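Local coordinates for pesticidal crystal protein Cry2Aa (Bacillus thuringiensis serovar kurstaki, PDB 1I5P) that kills mosquito and moth larvae by binding to their midgut epithelial cells and promoting colloid-osmotic lysis, at residues 71-76 with 187-192; 180-185 with 257-262. One frame throughout, in Å; residues are numbered along the deposited sequence.

Interaction 1: residues 71-76 with 187-192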
ATOM      1  N   LYS A  71       7.404   1.916  22.624  1.00 12.27           N
ATOM      2  CA  LYS A  71       8.043   3.155  23.040  1.00 13.45           C
ATOM      3  C   LYS A  71       9.459   3.309  22.489  1.00 15.09           C
ATOM      4  O   LYS A  71       9.924   4.426  22.264  1.00 14.00           O
ATOM      5  CB  LYS A  71       8.105   3.225  24.572  1.00 14.30           C
ATOM      6  CG  LYS A  71       6.757   3.295  25.273  1.00 13.46           C
ATOM      7  CD  LYS A  71       6.089   4.643  25.058  1.00 13.78           C
ATOM      8  CE  LYS A  71       4.824   4.782  25.909  1.00 11.41           C
ATOM      9  NZ  LYS A  71       4.272   6.159  25.843  1.00 10.33           N
ATOM     10  N   ARG A  72      10.144   2.189  22.278  1.00 14.95           N
ATOM     11  CA  ARG A  72      11.510   2.230  21.781  1.00 15.65           C
ATOM     12  C   ARG A  72      11.656   1.388  20.520  1.00 14.65           C
ATOM     13  O   ARG A  72      11.405   0.178  20.524  1.00 14.72           O
ATOM     14  CB  ARG A  72      12.471   1.737  22.863  1.00 17.10           C
ATOM     15  CG  ARG A  72      13.928   2.020  22.577  1.00 20.02           C
ATOM     16  CD  ARG A  72      14.818   1.460  23.680  1.00 20.74           C
ATOM     17  NE  ARG A  72      16.237   1.644  23.380  1.00 20.67           N
ATOM     18  CZ  ARG A  72      17.228   1.154  24.119  1.00 21.19           C
ATOM     19  NH1 ARG A  72      16.963   0.445  25.209  1.00 17.70           N
ATOM     20  NH2 ARG A  72      18.486   1.376  23.767  1.00 20.22           N
ATOM     21  N   ILE A  73      12.075   2.040  19.444  1.00 14.06           N
ATOM     22  CA  ILE A  73      12.228   1.379  18.157  1.00 14.43           C
ATOM     23  C   ILE A  73      13.663   1.068  17.740  1.00 13.01           C
ATOM     24  O   ILE A  73      13.964  -0.048  17.323  1.00 13.76           O
ATOM     25  CB  ILE A  73      11.605   2.242  17.025  1.00 11.86           C
ATOM     26  CG1 ILE A  73      10.103   2.415  17.245  1.00 15.23           C
ATOM     27  CG2 ILE A  73      11.865   1.592  15.671  1.00 10.33           C
ATOM     28  CD1 ILE A  73       9.458   3.421  16.285  1.00 13.19           C
ATOM     29  N   LEU A  74      14.538   2.063  17.852  1.00 16.24           N
ATOM     30  CA  LEU A  74      15.923   1.934  17.401  1.00 16.37           C
ATOM     31  C   LEU A  74      16.707   0.672  17.747  1.00 15.86           C
ATOM     32  O   LEU A  74      17.388   0.119  16.885  1.00 14.81           O
ATOM     33  CB  LEU A  74      16.737   3.160  17.824  1.00 16.35           C
ATOM     34  CG  LEU A  74      18.007   3.357  16.979  1.00 18.65           C
ATOM     35  CD1 LEU A  74      17.601   3.656  15.533  1.00 14.92           C
ATOM     36  CD2 LEU A  74      18.862   4.483  17.540  1.00 15.51           C
ATOM     37  N   SER A  75      16.624   0.205  18.988  1.00 17.12           N
ATOM     38  CA  SER A  75      17.379  -0.989  19.363  1.00 19.97           C
ATOM     39  C   SER A  75      16.958  -2.239  18.593  1.00 19.16           C
ATOM     40  O   SER A  75      17.805  -2.957  18.065  1.00 19.89           O
ATOM     41  CB  SER A  75      17.266  -1.253  20.862  1.00 20.09           C
ATOM     42  OG  SER A  75      18.083  -2.351  21.214  1.00 22.67           O
ATOM     43  N   GLU A  76      15.660  -2.504  18.525  1.00 17.87           N
ATOM     44  CA  GLU A  76      15.192  -3.678  17.805  1.00 16.64           C
ATOM     45  C   GLU A  76      15.331  -3.476  16.302  1.00 15.04           C
ATOM     46  O   GLU A  76      15.640  -4.414  15.574  1.00 15.95           O
ATOM     47  CB  GLU A  76      13.742  -3.990  18.190  1.00 17.77           C
ATOM     48  CG  GLU A  76      13.618  -4.532  19.611  1.00 21.48           C
ATOM     49  CD  GLU A  76      12.185  -4.615  20.106  1.00 24.08           C
ATOM     50  OE1 GLU A  76      11.986  -4.937  21.296  1.00 28.58           O
ATOM     51  OE2 GLU A  76      11.260  -4.358  19.312  1.00 25.36           O
ATOM     52  N   PHE A 187      15.016   7.062  15.914  1.00 13.84           N
ATOM     53  CA  PHE A 187      15.891   7.566  16.968  1.00 14.45           C
ATOM     54  C   PHE A 187      15.248   8.781  17.630  1.00 13.31           C
ATOM     55  O   PHE A 187      15.146   8.860  18.854  1.00 14.86           O
ATOM     56  CB  PHE A 187      17.251   7.952  16.360  1.00 15.28           C
ATOM     57  CG  PHE A 187      18.045   8.926  17.193  1.00 16.05           C
ATOM     58  CD1 PHE A 187      18.675   8.513  18.365  1.00 17.27           C
ATOM     59  CD2 PHE A 187      18.153  10.262  16.809  1.00 14.22           C
ATOM     60  CE1 PHE A 187      19.403   9.412  19.145  1.00 14.16           C
ATOM     61  CE2 PHE A 187      18.883  11.171  17.586  1.00 15.70           C
ATOM     62  CZ  PHE A 187      19.508  10.740  18.758  1.00 13.93           C
ATOM     63  N   ILE A 188      14.813   9.725  16.806  1.00 12.90           N
ATOM     64  CA  ILE A 188      14.170  10.935  17.296  1.00 13.74           C
ATOM     65  C   ILE A 188      12.914  10.600  18.103  1.00 14.12           C
ATOM     66  O   ILE A 188      12.704  11.134  19.189  1.00 13.17           O
ATOM     67  CB  ILE A 188      13.814  11.866  16.118  1.00 13.99           C
ATOM     68  CG1 ILE A 188      15.110  12.373  15.472  1.00 13.95           C
ATOM     69  CG2 ILE A 188      12.935  13.026  16.598  1.00 12.09           C
ATOM     70  CD1 ILE A 188      14.919  13.074  14.129  1.00 15.20           C
ATOM     71  N   ARG A 189      12.094   9.700  17.574  1.00 14.39           N
ATOM     72  CA  ARG A 189      10.877   9.293  18.261  1.00 16.11           C
ATOM     73  C   ARG A 189      11.227   8.645  19.601  1.00 15.78           C
ATOM     74  O   ARG A 189      10.526   8.839  20.590  1.00 16.05           O
ATOM     75  CB  ARG A 189      10.082   8.302  17.402  1.00 15.02           C
ATOM     76  CG  ARG A 189       8.685   7.983  17.932  1.00 14.07           C
ATOM     77  CD  ARG A 189       8.031   6.898  17.093  1.00  9.97           C
ATOM     78  NE  ARG A 189       6.612   6.707  17.394  1.00 12.26           N
ATOM     79  CZ  ARG A 189       6.116   5.658  18.041  1.00 12.40           C
ATOM     80  NH1 ARG A 189       6.922   4.697  18.472  1.00  9.75           N
ATOM     81  NH2 ARG A 189       4.808   5.553  18.232  1.00 14.42           N
ATOM     82  N   ASP A 190      12.311   7.874  19.629  1.00 16.76           N
ATOM     83  CA  ASP A 190      12.734   7.212  20.861  1.00 15.61           C
ATOM     84  C   ASP A 190      13.059   8.236  21.942  1.00 16.95           C
ATOM     85  O   ASP A 190      12.646   8.084  23.092  1.00 15.75           O
ATOM     86  CB  ASP A 190      13.962   6.330  20.610  1.00 14.26           C
ATOM     87  CG  ASP A 190      13.609   4.992  19.968  1.00 14.36           C
ATOM     88  OD1 ASP A 190      12.406   4.693  19.815  1.00 14.12           O
ATOM     89  OD2 ASP A 190      14.541   4.234  19.625  1.00 12.84           O
ATOM     90  N   VAL A 191      13.797   9.281  21.576  1.00 16.29           N
ATOM     91  CA  VAL A 191      14.159  10.317  22.538  1.00 15.07           C
ATOM     92  C   VAL A 191      12.901  10.922  23.150  1.00 16.29           C
ATOM     93  O   VAL A 191      12.824  11.133  24.361  1.00 12.68           O
ATOM     94  CB  VAL A 191      14.973  11.447  21.865  1.00 16.81           C
ATOM     95  CG1 VAL A 191      15.170  12.603  22.843  1.00 16.83           C
ATOM     96  CG2 VAL A 191      16.316  10.909  21.395  1.00 12.37           C
ATOM     97  N   ILE A 192      11.915  11.184  22.299  1.00 16.27           N
ATOM     98  CA  ILE A 192      10.652  11.773  22.730  1.00 15.02           C
ATOM     99  C   ILE A 192       9.861  10.886  23.695  1.00 16.65           C
ATOM    100  O   ILE A 192       9.502  11.315  24.797  1.00 15.95           O
ATOM    101  CB  ILE A 192       9.745  12.079  21.515  1.00 14.43           C
ATOM    102  CG1 ILE A 192      10.422  13.122  20.613  1.00 13.89           C
ATOM    103  CG2 ILE A 192       8.377  12.559  21.989  1.00 10.18           C
ATOM    104  CD1 ILE A 192       9.714  13.359  19.297  1.00 14.23           C
TER
HETATM  105  O   HOH W   1       9.701   5.324  19.702  1.00 15.23           O
HETATM  106  O   HOH W   2      16.663   3.663  21.147  1.00 27.89           O

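Interaction 2: residues 180-185 with 257-262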
ATOM      1  N   ALA A 180      17.954   4.335   6.138  1.00 14.42           N
ATOM      2  CA  ALA A 180      18.705   5.224   7.025  1.00 14.13           C
ATOM      3  C   ALA A 180      17.780   6.272   7.641  1.00 15.40           C
ATOM      4  O   ALA A 180      17.934   6.645   8.805  1.00 14.80           O
ATOM      5  CB  ALA A 180      19.835   5.906   6.257  1.00 13.85           C
ATOM      6  N   ALA A 181      16.827   6.758   6.853  1.00 14.05           N
ATOM      7  CA  ALA A 181      15.875   7.739   7.349  1.00 14.01           C
ATOM      8  C   ALA A 181      15.052   7.057   8.438  1.00 14.89           C
ATOM      9  O   ALA A 181      14.692   7.684   9.434  1.00 16.56           O
ATOM     10  CB  ALA A 181      14.969   8.229   6.217  1.00 11.76           C
ATOM     11  N   ASN A 182      14.767   5.769   8.254  1.00 15.49           N
ATOM     12  CA  ASN A 182      14.013   5.005   9.246  1.00 15.91           C
ATOM     13  C   ASN A 182      14.749   5.046  10.577  1.00 14.47           C
ATOM     14  O   ASN A 182      14.151   5.252  11.630  1.00 11.87           O
ATOM     15  CB  ASN A 182      13.877   3.535   8.831  1.00 19.50           C
ATOM     16  CG  ASN A 182      12.707   3.286   7.907  1.00 21.23           C
ATOM     17  OD1 ASN A 182      11.806   4.110   7.793  1.00 22.07           O
ATOM     18  ND2 ASN A 182      12.701   2.123   7.261  1.00 22.30           N
ATOM     19  N   MET A 183      16.058   4.843  10.513  1.00 12.98           N
ATOM     20  CA  MET A 183      16.884   4.834  11.708  1.00 14.24           C
ATOM     21  C   MET A 183      16.916   6.178  12.425  1.00 12.64           C
ATOM     22  O   MET A 183      16.765   6.239  13.643  1.00 14.22           O
ATOM     23  CB  MET A 183      18.305   4.391  11.351  1.00 14.12           C
ATOM     24  CG  MET A 183      18.378   2.961  10.820  1.00 17.36           C
ATOM     25  SD  MET A 183      19.986   2.566  10.102  1.00 23.52           S
ATOM     26  CE  MET A 183      19.521   1.669   8.624  1.00 21.59           C
ATOM     27  N   HIS A 184      17.103   7.256  11.673  1.00 12.56           N
ATOM     28  CA  HIS A 184      17.156   8.588  12.269  1.00 13.39           C
ATOM     29  C   HIS A 184      15.819   9.011  12.884  1.00 12.82           C
ATOM     30  O   HIS A 184      15.775   9.501  14.017  1.00  9.48           O
ATOM     31  CB  HIS A 184      17.582   9.627  11.224  1.00 15.63           C
ATOM     32  CG  HIS A 184      17.919  10.967  11.809  1.00 17.83           C
ATOM     33  ND1 HIS A 184      18.005  12.111  11.044  1.00 17.54           N
ATOM     34  CD2 HIS A 184      18.187  11.343  13.082  1.00 17.49           C
ATOM     35  CE1 HIS A 184      18.308  13.135  11.822  1.00 18.23           C
ATOM     36  NE2 HIS A 184      18.424  12.698  13.063  1.00 17.75           N
ATOM     37  N   LEU A 185      14.731   8.827  12.138  1.00 10.87           N
ATOM     38  CA  LEU A 185      13.412   9.213  12.626  1.00 11.84           C
ATOM     39  C   LEU A 185      12.981   8.359  13.810  1.00 12.56           C
ATOM     40  O   LEU A 185      12.322   8.857  14.729  1.00 11.86           O
ATOM     41  CB  LEU A 185      12.381   9.127  11.497  1.00 11.46           C
ATOM     42  CG  LEU A 185      12.526  10.196  10.405  1.00 14.02           C
ATOM     43  CD1 LEU A 185      11.485   9.976   9.312  1.00 12.89           C
ATOM     44  CD2 LEU A 185      12.366  11.582  11.019  1.00 12.95           C
ATOM     45  N   SER A 257       5.134   6.525   4.402  1.00 12.62           N
ATOM     46  CA  SER A 257       3.771   6.508   4.940  1.00 14.03           C
ATOM     47  C   SER A 257       3.706   6.281   6.452  1.00 14.90           C
ATOM     48  O   SER A 257       2.735   6.678   7.102  1.00 12.60           O
ATOM     49  CB  SER A 257       2.946   5.429   4.250  1.00 13.50           C
ATOM     50  OG  SER A 257       2.663   5.788   2.907  1.00 18.82           O
ATOM     51  N   ILE A 258       4.721   5.633   7.018  1.00 13.35           N
ATOM     52  CA  ILE A 258       4.696   5.410   8.452  1.00 14.06           C
ATOM     53  C   ILE A 258       5.361   6.551   9.221  1.00 13.37           C
ATOM     54  O   ILE A 258       5.001   6.811  10.370  1.00 12.71           O
ATOM     55  CB  ILE A 258       5.357   4.060   8.841  1.00 12.28           C
ATOM     56  CG1 ILE A 258       4.907   3.653  10.246  1.00 15.22           C
ATOM     57  CG2 ILE A 258       6.874   4.178   8.786  1.00 13.30           C
ATOM     58  CD1 ILE A 258       3.424   3.334  10.357  1.00 11.99           C
ATOM     59  N   TRP A 259       6.306   7.248   8.590  1.00 11.12           N
ATOM     60  CA  TRP A 259       7.004   8.349   9.262  1.00 11.19           C
ATOM     61  C   TRP A 259       6.067   9.436   9.782  1.00 12.22           C
ATOM     62  O   TRP A 259       6.200   9.881  10.922  1.00 13.19           O
ATOM     63  CB  TRP A 259       8.027   8.995   8.326  1.00  9.88           C
ATOM     64  CG  TRP A 259       9.112   8.078   7.862  1.00 12.26           C
ATOM     65  CD1 TRP A 259       9.515   6.907   8.449  1.00 13.00           C
ATOM     66  CD2 TRP A 259       9.948   8.262   6.719  1.00 13.23           C
ATOM     67  NE1 TRP A 259      10.551   6.352   7.735  1.00 13.67           N
ATOM     68  CE2 TRP A 259      10.837   7.162   6.666  1.00 15.33           C
ATOM     69  CE3 TRP A 259      10.035   9.248   5.727  1.00 12.21           C
ATOM     70  CZ2 TRP A 259      11.797   7.022   5.664  1.00 14.86           C
ATOM     71  CZ3 TRP A 259      10.992   9.109   4.730  1.00 14.08           C
ATOM     72  CH2 TRP A 259      11.858   8.003   4.706  1.00 13.40           C
ATOM     73  N   SER A 260       5.128   9.865   8.944  1.00 10.50           N
ATOM     74  CA  SER A 260       4.195  10.907   9.338  1.00 13.40           C
ATOM     75  C   SER A 260       3.167  10.393  10.343  1.00 12.30           C
ATOM     76  O   SER A 260       2.254  11.123  10.729  1.00 14.24           O
ATOM     77  CB  SER A 260       3.497  11.501   8.104  1.00  7.86           C
ATOM     78  OG  SER A 260       2.788  10.514   7.381  1.00 13.81           O
ATOM     79  N   LEU A 261       3.313   9.133  10.752  1.00 12.35           N
ATOM     80  CA  LEU A 261       2.416   8.545  11.748  1.00 13.01           C
ATOM     81  C   LEU A 261       3.193   8.244  13.027  1.00 13.24           C
ATOM     82  O   LEU A 261       2.617   7.819  14.023  1.00 14.78           O
ATOM     83  CB  LEU A 261       1.757   7.261  11.213  1.00 11.74           C
ATOM     84  CG  LEU A 261       0.745   7.479  10.079  1.00 10.49           C
ATOM     85  CD1 LEU A 261       0.188   6.142   9.628  1.00  7.69           C
ATOM     86  CD2 LEU A 261      -0.380   8.412  10.546  1.00  6.96           C
ATOM     87  N   PHE A 262       4.506   8.466  12.999  1.00 14.57           N
ATOM     88  CA  PHE A 262       5.340   8.235  14.180  1.00 14.12           C
ATOM     89  C   PHE A 262       4.850   9.134  15.317  1.00 16.21           C
ATOM     90  O   PHE A 262       5.046   8.836  16.495  1.00 16.71           O
ATOM     91  CB  PHE A 262       6.808   8.563  13.887  1.00 13.49           C
ATOM     92  CG  PHE A 262       7.615   7.405  13.343  1.00 13.01           C
ATOM     93  CD1 PHE A 262       8.989   7.538  13.166  1.00 13.65           C
ATOM     94  CD2 PHE A 262       7.021   6.186  13.037  1.00 10.68           C
ATOM     95  CE1 PHE A 262       9.761   6.478  12.696  1.00 13.54           C
ATOM     96  CE2 PHE A 262       7.783   5.117  12.568  1.00 13.10           C
ATOM     97  CZ  PHE A 262       9.155   5.261  12.397  1.00 14.13           C
TER

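Interaction 1: residues 71-76 with 187-192
The carboxylate of Asp-190 takes two successive backbone N-H groups, those of Ile-73 and Leu-74, on its syn side, the first 17° out of its plane. Its plane stands 82° from that of the Arg-72 guanidinium, which carries Ser-75 CB over one face, toward the rim, and a water in its plane at the edge. The Phe-187 ring has Val-191 CG2 over one face, again toward the rim, while Leu-74 CD2 approaches it obliquely. The site belongs to the helical bundle of a three-domain Cry toxin, where the start of helix 74-81 meets the C-terminal part of helix 170-193. Ile-73 N reaches OD1 of Asp-190 at 2.7 Å in a nearly straight bond (170°); Leu-74 N reaches OD2 of Asp-190 at 2.8 Å. A negative charge facing N-H groups at a helix start is probably favourable. Both oxygens of Asp-190 also accept from water. One water links OD1 to Lys-71 O and, weakly, to Arg-189 NH1; the other joins OD2 to Arg-72 NE. The stronger partners of both arginines lie elsewhere: Arg-72 forms a salt bridge with Asp-132, and Arg-189 NE donates to Phe-262 O. Ile-73 CD1 packs across the extended Arg-189 chain, 3.6 Å from Arg-189 NH1, and Leu-74 CD2 rests 4.0 Å from Phe-187 CB.

Interaction 2: residues 180-185 with 257-262
Leu-185 and Trp-259 bring their CA atoms to 7.3 Å where a type I beta turn, Trp-259 to Phe-262, follows on from helix 238-259 and carries the chain on beside helix 170-193. The Trp-259 indole projects toward the helix and is met in three ways. Its NE1 donates to Asn-182 OD1 at 2.6 Å; Asn-182 OD1 lies 6° out of the indole plane, and Trp-259 NE1 approaches it nearly along the C=O axis. The Asn-182 amide is turned almost perpendicular to the ring. Leu-185 CD1 sits over one indole face in a CH-pi contact, 3.5 Å from the centroid of the Trp-259 five-membered ring. Ala-181 CB packs against the benzo part, 3.4 Å from Trp-259 CZ2. The hydrogen bond satisfies the buried indole N-H, while the leucine methyl covers one face. At the far end of the turn, the Phe-262 ring turns its edge to Leu-185 C, and Phe-262 CE1 also lies 3.9 Å from Leu-185 CB. Within the toxin's helical bundle, Leu-185 and Trp-259 also pack on helix 202-232, Asn-182 and Phe-262 touch helix 53-65, and Ser-260 O accepts from Arg-548 of strand 541-550.

How the interactions relate
The centres of interactions 1 and 2 lie about 11 Å apart, and both use helix 170-193, interaction 2 the earlier residues 180-185 and interaction 1 the following 187-192. Along the chain the segments alternate, 71-76, 180-185, 187-192 and 257-262, so the two connections interlock. They also meet directly, through the hydrogen bond from Arg-189 NE to Phe-262 O and where Leu-74 CD1 packs 3.3 Å from Met-183 O. One long helix thus joins the start of helix 74-81 to the last residues of helix 238-259 and the turn at 259-262, which is followed in the chain by the beta-strands of the rest of the toxin. All four segments fall in the family's N-terminal domain, the helical part of the molecule.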